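PDB 2NTP: pectinesterase A from Erwinia chrysanthemi, which hydrolyses the methyl esters of pectin's galacturonate units, releasing methanol, probably the first step in the maceration and soft-rotting of plant tissue. Local coordinates for residues A[144-155]-A[165-176]. Numbering follows the deposited sequence.
With ADA (alpha-D-galactopyranuronic acid), chain C; ADA (alpha-D-galactopyranuronic acid), chain B.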
ATOM      1  N   PHE A 144       7.936  -6.976   4.699  1.00  7.22           N
ATOM      2  CA  PHE A 144       6.810  -7.838   4.352  1.00  7.15           C
ATOM      3  C   PHE A 144       7.242  -8.825   3.283  1.00  7.35           C
ATOM      4  O   PHE A 144       7.531  -8.430   2.156  1.00  7.84           O
ATOM      5  CB  PHE A 144       5.624  -6.987   3.885  1.00  7.22           C
ATOM      6  CG  PHE A 144       5.207  -5.957   4.890  1.00  7.21           C
ATOM      7  CD1 PHE A 144       5.852  -4.720   4.943  1.00  7.57           C
ATOM      8  CD2 PHE A 144       4.203  -6.239   5.814  1.00  7.68           C
ATOM      9  CE1 PHE A 144       5.488  -3.763   5.897  1.00  8.64           C
ATOM     10  CE2 PHE A 144       3.833  -5.293   6.768  1.00  8.11           C
ATOM     11  CZ  PHE A 144       4.482  -4.053   6.809  1.00  7.80           C
ATOM     12  N   LYS A 145       7.315 -10.104   3.649  1.00  7.87           N
ATOM     13  CA  LYS A 145       7.764 -11.150   2.724  1.00  8.31           C
ATOM     14  C   LYS A 145       6.674 -12.189   2.502  1.00  8.20           C
ATOM     15  O   LYS A 145       6.109 -12.706   3.467  1.00  8.14           O
ATOM     16  CB  LYS A 145       9.037 -11.835   3.231  1.00  8.89           C
ATOM     17  CG  LYS A 145       9.596 -12.857   2.233  1.00 11.08           C
ATOM     18  CD  LYS A 145      11.011 -13.286   2.539  1.00 15.54           C
ATOM     19  CE  LYS A 145      11.560 -14.175   1.429  1.00 15.97           C
ATOM     20  NZ  LYS A 145      11.915 -13.414   0.186  1.00 17.84           N
ATOM     21  N   ASP A 146       6.397 -12.497   1.234  1.00  8.19           N
ATOM     22  CA  ASP A 146       5.334 -13.439   0.875  1.00  8.34           C
ATOM     23  C   ASP A 146       4.020 -13.003   1.535  1.00  7.91           C
ATOM     24  O   ASP A 146       3.341 -13.776   2.221  1.00  7.64           O
ATOM     25  CB  ASP A 146       5.736 -14.869   1.256  1.00  8.87           C
ATOM     26  CG  ASP A 146       4.736 -15.914   0.787  1.00  9.87           C
ATOM     27  OD1 ASP A 146       4.159 -15.770  -0.314  1.00 10.47           O
ATOM     28  OD2 ASP A 146       4.541 -16.896   1.537  1.00 12.19           O
ATOM     29  N   VAL A 147       3.678 -11.737   1.330  1.00  7.37           N
ATOM     30  CA  VAL A 147       2.463 -11.157   1.897  1.00  7.15           C
ATOM     31  C   VAL A 147       1.549 -10.719   0.756  1.00  6.75           C
ATOM     32  O   VAL A 147       2.023 -10.278  -0.290  1.00  7.42           O
ATOM     33  CB  VAL A 147       2.794  -9.956   2.828  1.00  7.06           C
ATOM     34  CG1 VAL A 147       1.546  -9.158   3.187  1.00  8.39           C
ATOM     35  CG2 VAL A 147       3.486 -10.443   4.106  1.00  7.06           C
ATOM     36  N   SER A 148       0.247 -10.877   0.961  1.00  6.14           N
ATOM     37  CA  SER A 148      -0.755 -10.407   0.013  1.00  5.88           C
ATOM     38  C   SER A 148      -1.556  -9.292   0.649  1.00  5.75           C
ATOM     39  O   SER A 148      -2.058  -9.461   1.754  1.00  5.41           O
ATOM     40  CB  SER A 148      -1.684 -11.555  -0.384  1.00  5.99           C
ATOM     41  OG  SER A 148      -2.759 -11.091  -1.194  1.00  6.36           O
ATOM     42  N   LEU A 149      -1.661  -8.159  -0.047  1.00  5.24           N
ATOM     43  CA  LEU A 149      -2.431  -7.012   0.430  1.00  4.61           C
ATOM     44  C   LEU A 149      -3.619  -6.783  -0.490  1.00  4.77           C
ATOM     45  O   LEU A 149      -3.448  -6.615  -1.704  1.00  4.49           O
ATOM     46  CB  LEU A 149      -1.561  -5.753   0.474  1.00  4.80           C
ATOM     47  CG  LEU A 149      -0.245  -5.822   1.251  1.00  4.22           C
ATOM     48  CD1 LEU A 149       0.461  -4.467   1.196  1.00  5.52           C
ATOM     49  CD2 LEU A 149      -0.478  -6.261   2.692  1.00  4.72           C
ATOM     50  N   VAL A 150      -4.815  -6.785   0.089  1.00  4.86           N
ATOM     51  CA  VAL A 150      -6.051  -6.740  -0.695  1.00  5.09           C
ATOM     52  C   VAL A 150      -6.885  -5.500  -0.406  1.00  5.45           C
ATOM     53  O   VAL A 150      -7.190  -5.198   0.747  1.00  5.41           O
ATOM     54  CB  VAL A 150      -6.916  -8.000  -0.445  1.00  5.16           C
ATOM     55  CG1 VAL A 150      -8.246  -7.888  -1.164  1.00  5.57           C
ATOM     56  CG2 VAL A 150      -6.158  -9.270  -0.883  1.00  5.11           C
ATOM     57  N   GLY A 151      -7.257  -4.793  -1.468  1.00  5.47           N
ATOM     58  CA  GLY A 151      -8.200  -3.685  -1.349  1.00  5.19           C
ATOM     59  C   GLY A 151      -8.586  -3.177  -2.719  1.00  5.26           C
ATOM     60  O   GLY A 151      -8.323  -3.836  -3.740  1.00  4.84           O
ATOM     61  N   TYR A 152      -9.231  -2.017  -2.738  1.00  5.10           N
ATOM     62  CA  TYR A 152      -9.555  -1.333  -3.979  1.00  4.94           C
ATOM     63  C   TYR A 152      -8.865   0.034  -3.947  1.00  5.23           C
ATOM     64  O   TYR A 152      -7.725   0.164  -4.392  1.00  5.33           O
ATOM     65  CB  TYR A 152     -11.077  -1.227  -4.169  1.00  5.17           C
ATOM     66  CG  TYR A 152     -11.777  -2.560  -4.393  1.00  4.76           C
ATOM     67  CD1 TYR A 152     -11.931  -3.082  -5.680  1.00  5.91           C
ATOM     68  CD2 TYR A 152     -12.285  -3.296  -3.321  1.00  5.32           C
ATOM     69  CE1 TYR A 152     -12.571  -4.308  -5.892  1.00  6.22           C
ATOM     70  CE2 TYR A 152     -12.931  -4.524  -3.526  1.00  6.51           C
ATOM     71  CZ  TYR A 152     -13.076  -5.016  -4.810  1.00  6.19           C
ATOM     72  OH  TYR A 152     -13.718  -6.228  -5.019  1.00  6.36           O
ATOM     73  N   GLN A 153      -9.535   1.040  -3.399  1.00  4.96           N
ATOM     74  CA  GLN A 153      -8.931   2.365  -3.284  1.00  5.62           C
ATOM     75  C   GLN A 153      -8.016   2.442  -2.066  1.00  5.06           C
ATOM     76  O   GLN A 153      -8.437   2.125  -0.946  1.00  5.03           O
ATOM     77  CB  GLN A 153     -10.017   3.437  -3.211  1.00  5.28           C
ATOM     78  CG  GLN A 153      -9.480   4.878  -3.251  1.00  6.64           C
ATOM     79  CD  GLN A 153     -10.577   5.904  -3.486  1.00  7.31           C
ATOM     80  OE1 GLN A 153     -11.744   5.558  -3.635  1.00  9.65           O
ATOM     81  NE2 GLN A 153     -10.197   7.175  -3.534  1.00  9.03           N
ATOM     82  N   ASP A 154      -6.768   2.865  -2.289  1.00  5.01           N
ATOM     83  CA  ASP A 154      -5.823   3.144  -1.190  1.00  5.16           C
ATOM     84  C   ASP A 154      -5.394   1.895  -0.388  1.00  5.06           C
ATOM     85  O   ASP A 154      -5.199   1.947   0.831  1.00  4.92           O
ATOM     86  CB  ASP A 154      -6.396   4.227  -0.240  1.00  5.23           C
ATOM     87  CG  ASP A 154      -6.287   5.639  -0.810  1.00  6.74           C
ATOM     88  OD1 ASP A 154      -6.073   5.789  -2.031  1.00  9.14           O
ATOM     89  OD2 ASP A 154      -6.417   6.609  -0.032  1.00  7.06           O
ATOM     90  N   THR A 155      -5.217   0.772  -1.077  1.00  4.90           N
ATOM     91  CA  THR A 155      -4.854  -0.487  -0.404  1.00  4.76           C
ATOM     92  C   THR A 155      -3.651  -0.379   0.548  1.00  5.09           C
ATOM     93  O   THR A 155      -3.732  -0.814   1.697  1.00  5.11           O
ATOM     94  CB  THR A 155      -4.593  -1.594  -1.441  1.00  4.52           C
ATOM     95  OG1 THR A 155      -5.746  -1.711  -2.287  1.00  4.35           O
ATOM     96  CG2 THR A 155      -4.308  -2.945  -0.750  1.00  5.23           C
ATOM     97  N   PHE A 165       8.969  -4.761   0.555  1.00  5.95           N
ATOM     98  CA  PHE A 165       7.966  -5.755   0.193  1.00  6.11           C
ATOM     99  C   PHE A 165       8.585  -6.714  -0.806  1.00  6.38           C
ATOM    100  O   PHE A 165       9.092  -6.297  -1.846  1.00  6.34           O
ATOM    101  CB  PHE A 165       6.739  -5.072  -0.413  1.00  6.54           C
ATOM    102  CG  PHE A 165       6.045  -4.135   0.536  1.00  6.40           C
ATOM    103  CD1 PHE A 165       6.523  -2.838   0.731  1.00  7.36           C
ATOM    104  CD2 PHE A 165       4.914  -4.549   1.234  1.00  7.62           C
ATOM    105  CE1 PHE A 165       5.892  -1.972   1.615  1.00  7.37           C
ATOM    106  CE2 PHE A 165       4.267  -3.687   2.118  1.00  8.12           C
ATOM    107  CZ  PHE A 165       4.761  -2.398   2.313  1.00  7.76           C
ATOM    108  N   SER A 166       8.543  -7.998  -0.475  1.00  6.57           N
ATOM    109  CA  SER A 166       9.251  -9.014  -1.243  1.00  7.11           C
ATOM    110  C   SER A 166       8.343 -10.209  -1.495  1.00  7.03           C
ATOM    111  O   SER A 166       7.670 -10.676  -0.574  1.00  7.09           O
ATOM    112  CB  SER A 166      10.498  -9.448  -0.467  1.00  7.44           C
ATOM    113  OG  SER A 166      11.141 -10.561  -1.067  1.00  9.03           O
ATOM    114  N   ASP A 167       8.332 -10.700  -2.737  1.00  7.03           N
ATOM    115  CA  ASP A 167       7.534 -11.872  -3.123  1.00  7.25           C
ATOM    116  C   ASP A 167       6.076 -11.661  -2.734  1.00  6.74           C
ATOM    117  O   ASP A 167       5.433 -12.534  -2.140  1.00  7.04           O
ATOM    118  CB  ASP A 167       8.089 -13.166  -2.495  1.00  7.82           C
ATOM    119  CG  ASP A 167       9.571 -13.377  -2.778  1.00  9.83           C
ATOM    120  OD1 ASP A 167      10.105 -12.818  -3.762  1.00 12.13           O
ATOM    121  OD2 ASP A 167      10.209 -14.120  -2.002  1.00 13.14           O
ATOM    122  N   CYS A 168       5.561 -10.491  -3.089  0.50  5.67           N
ATOM    123  CA  CYS A 168       4.293 -10.037  -2.564  0.50  5.03           C
ATOM    124  C   CYS A 168       3.215  -9.938  -3.640  0.50  4.83           C
ATOM    125  O   CYS A 168       3.509  -9.957  -4.835  0.50  4.27           O
ATOM    126  CB  CYS A 168       4.489  -8.709  -1.823  0.50  5.11           C
ATOM    127  SG  CYS A 168       4.507  -7.198  -2.822  0.50  4.59           S
ATOM    128  N   ARG A 169       1.960  -9.882  -3.199  1.00  4.83           N
ATOM    129  CA  ARG A 169       0.846  -9.547  -4.080  1.00  5.45           C
ATOM    130  C   ARG A 169       0.156  -8.328  -3.501  1.00  5.21           C
ATOM    131  O   ARG A 169      -0.112  -8.274  -2.302  1.00  5.03           O
ATOM    132  CB  ARG A 169      -0.144 -10.714  -4.207  1.00  5.53           C
ATOM    133  CG  ARG A 169      -1.228 -10.523  -5.291  1.00  6.68           C
ATOM    134  CD  ARG A 169      -2.327 -11.577  -5.139  1.00  6.09           C
ATOM    135  NE  ARG A 169      -3.344 -11.559  -6.201  1.00  6.92           N
ATOM    136  CZ  ARG A 169      -4.513 -10.917  -6.136  1.00  6.73           C
ATOM    137  NH1 ARG A 169      -4.836 -10.187  -5.070  1.00  6.24           N
ATOM    138  NH2 ARG A 169      -5.359 -10.988  -7.162  1.00  7.43           N
ATOM    139  N   ILE A 170      -0.097  -7.330  -4.345  1.00  5.23           N
ATOM    140  CA  ILE A 170      -0.853  -6.146  -3.927  1.00  5.26           C
ATOM    141  C   ILE A 170      -1.894  -5.843  -4.994  1.00  4.89           C
ATOM    142  O   ILE A 170      -1.554  -5.696  -6.165  1.00  4.89           O
ATOM    143  CB  ILE A 170       0.057  -4.906  -3.700  1.00  4.99           C
ATOM    144  CG1 ILE A 170       1.185  -5.229  -2.705  1.00  6.32           C
ATOM    145  CG2 ILE A 170      -0.784  -3.714  -3.217  1.00  5.62           C
ATOM    146  CD1 ILE A 170       2.254  -4.141  -2.554  1.00  6.37           C
ATOM    147  N   SER A 171      -3.158  -5.767  -4.587  1.00  4.84           N
ATOM    148  CA  SER A 171      -4.252  -5.499  -5.511  1.00  4.87           C
ATOM    149  C   SER A 171      -4.963  -4.207  -5.149  1.00  5.01           C
ATOM    150  O   SER A 171      -4.976  -3.797  -3.983  1.00  5.26           O
ATOM    151  CB  SER A 171      -5.258  -6.656  -5.515  1.00  5.15           C
ATOM    152  OG  SER A 171      -6.036  -6.667  -4.337  1.00  5.31           O
ATOM    153  N   GLY A 172      -5.566  -3.580  -6.156  1.00  4.92           N
ATOM    154  CA  GLY A 172      -6.331  -2.361  -5.938  1.00  4.91           C
ATOM    155  C   GLY A 172      -6.735  -1.651  -7.212  1.00  4.83           C
ATOM    156  O   GLY A 172      -6.552  -2.161  -8.323  1.00  5.06           O
ATOM    157  N   THR A 173      -7.277  -0.452  -7.036  1.00  4.47           N
ATOM    158  CA  THR A 173      -7.775   0.348  -8.150  1.00  4.49           C
ATOM    159  C   THR A 173      -7.116   1.730  -8.153  1.00  4.50           C
ATOM    160  O   THR A 173      -6.122   1.954  -8.858  1.00  4.67           O
ATOM    161  CB  THR A 173      -9.312   0.472  -8.081  1.00  4.56           C
ATOM    162  OG1 THR A 173      -9.689   0.898  -6.769  1.00  4.80           O
ATOM    163  CG2 THR A 173      -9.974  -0.880  -8.362  1.00  4.98           C
ATOM    164  N   VAL A 174      -7.644   2.638  -7.339  1.00  4.51           N
ATOM    165  CA  VAL A 174      -7.174   4.025  -7.316  1.00  4.94           C
ATOM    166  C   VAL A 174      -6.117   4.229  -6.237  1.00  4.97           C
ATOM    167  O   VAL A 174      -6.387   4.024  -5.052  1.00  4.92           O
ATOM    168  CB  VAL A 174      -8.358   5.009  -7.087  1.00  4.94           C
ATOM    169  CG1 VAL A 174      -7.855   6.420  -6.744  1.00  5.82           C
ATOM    170  CG2 VAL A 174      -9.278   5.038  -8.306  1.00  5.93           C
ATOM    171  N   ASP A 175      -4.915   4.635  -6.660  1.00  5.29           N
ATOM    172  CA  ASP A 175      -3.840   5.016  -5.742  1.00  5.35           C
ATOM    173  C   ASP A 175      -3.536   3.898  -4.746  1.00  5.33           C
ATOM    174  O   ASP A 175      -3.428   4.151  -3.542  1.00  5.64           O
ATOM    175  CB  ASP A 175      -4.198   6.319  -4.992  1.00  5.53           C
ATOM    176  CG  ASP A 175      -4.442   7.505  -5.926  1.00  5.97           C
ATOM    177  OD1 ASP A 175      -4.209   7.382  -7.139  1.00  6.01           O
ATOM    178  OD2 ASP A 175      -4.872   8.577  -5.436  1.00  7.12           O
ATOM    179  N   PHE A 176      -3.414   2.660  -5.233  1.00  4.99           N
ATOM    180  CA  PHE A 176      -3.373   1.529  -4.300  1.00  5.23           C
ATOM    181  C   PHE A 176      -2.032   1.307  -3.594  1.00  4.85           C
ATOM    182  O   PHE A 176      -1.945   0.507  -2.661  1.00  5.12           O
ATOM    183  CB  PHE A 176      -4.059   0.247  -4.828  1.00  5.37           C
ATOM    184  CG  PHE A 176      -3.351  -0.458  -5.967  1.00  6.10           C
ATOM    185  CD1 PHE A 176      -2.331  -1.379  -5.716  1.00  6.62           C
ATOM    186  CD2 PHE A 176      -3.775  -0.274  -7.287  1.00  6.42           C
ATOM    187  CE1 PHE A 176      -1.707  -2.076  -6.766  1.00  5.89           C
ATOM    188  CE2 PHE A 176      -3.166  -0.973  -8.347  1.00  5.83           C
ATOM    189  CZ  PHE A 176      -2.128  -1.869  -8.085  1.00  6.18           C
TER
HETATM  190  C1  ADA C   3      -9.773  10.964  -3.700  1.00 13.01           C
HETATM  191  C2  ADA C   3      -9.337  12.313  -3.137  1.00 12.40           C
HETATM  192  C3  ADA C   3      -7.841  12.520  -3.383  1.00 12.91           C
HETATM  193  C4  ADA C   3      -7.047  11.328  -2.842  1.00 12.20           C
HETATM  194  C5  ADA C   3      -7.559  10.045  -3.500  1.00 12.63           C
HETATM  195  C6  ADA C   3      -6.848   8.800  -3.034  1.00 13.13           C
HETATM  196  O2  ADA C   3     -10.105  13.350  -3.758  1.00 13.31           O
HETATM  197  O3  ADA C   3      -7.411  13.743  -2.769  1.00 13.63           O
HETATM  198  O4  ADA C   3      -7.253  11.224  -1.428  1.00 11.38           O
HETATM  199  O5  ADA C   3      -8.954   9.909  -3.187  1.00 11.86           O
HETATM  200  O6B ADA C   3      -5.594   8.767  -2.946  1.00 14.32           O
HETATM  201  O6A ADA C   3      -7.568   7.818  -2.761  1.00 13.96           O
HETATM  202  C1  ADA B   2     -10.403   9.390  -8.270  1.00 17.95           C
HETATM  203  C2  ADA B   2     -10.950   8.782  -6.978  1.00 15.07           C
HETATM  204  C3  ADA B   2     -11.693   9.834  -6.157  1.00 14.54           C
HETATM  205  C4  ADA B   2     -10.870  11.119  -6.011  1.00 13.74           C
HETATM  206  C5  ADA B   2     -10.337  11.602  -7.358  1.00 15.04           C
HETATM  207  C6  ADA B   2      -9.441  12.794  -7.161  1.00 15.36           C
HETATM  208  O2  ADA B   2     -11.852   7.724  -7.302  1.00 15.31           O
HETATM  209  O3  ADA B   2     -12.022   9.307  -4.864  1.00 13.06           O
HETATM  210  O4  ADA B   2      -9.752  10.910  -5.142  1.00 13.17           O
HETATM  211  O5  ADA B   2      -9.601  10.539  -7.977  1.00 14.74           O
HETATM  212  O6B ADA B   2      -8.347  12.824  -7.761  1.00 15.63           O
HETATM  213  O6A ADA B   2      -9.818  13.715  -6.401  1.00 15.90           O
HETATM  214  O   HOH W   1      13.296 -10.992   0.561  1.00 27.07           O
HETATM  215  O   HOH W   2      -3.224  -9.141  -3.072  1.00  7.13           O
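Phe144 and Phe165 show how successive coils of a parallel beta-helix stack like on like. Their planes are 9° apart but slid past one another, so the rings barely overlap, and CD1 of Phe144 sits over one face of Phe165, 3.4 Å from its CE2. Phe185 continues the stack one coil further. On the same buried side, Leu149 CD1 reaches across to Phe165 and lies 4.0 Å from Ile170 CG1. The backbones behind them pair in parallel register, strands 147-150 and 169-172 running only 5° from parallel.

The outward face is wetter and more loosely built. Lys145 runs extended from chi1 (-175°) and bends at chi4, which brings NZ to Asp167 OD2 in a 2.9 Å salt bridge, meeting the carboxylate from above its plane; Asn187 holds the other oxygen. Water joins NZ to Ser166 OG, and a second water links Ser148 OG, Leu149 O and Arg169 NH1.

At the end of the strands, Thr155 OG1 donates to Ser171 O (2.8 Å) and Asp154 N to Val174 O, tying the turn of 152-155 to 171-174. Gln153, extended and held at OE1 by Thr128, directs NE2 to O6A of the chain C galacturonate at 2.8 Å and also bonds O3 of the chain B unit. The chain C carboxylate has O6A 2.6 Å from Asp154 OD1 and O6B 2.6 Å from Asp175 OD2, while Arg243 pairs with Asp175. Gln153 (transition-state stabiliser), Asp154 (proton donor) and Asp175 (nucleophile) thus come from equivalent turns of adjacent coils, the active-site arrangement of a pectin methylesterase on its right-handed parallel beta-helix.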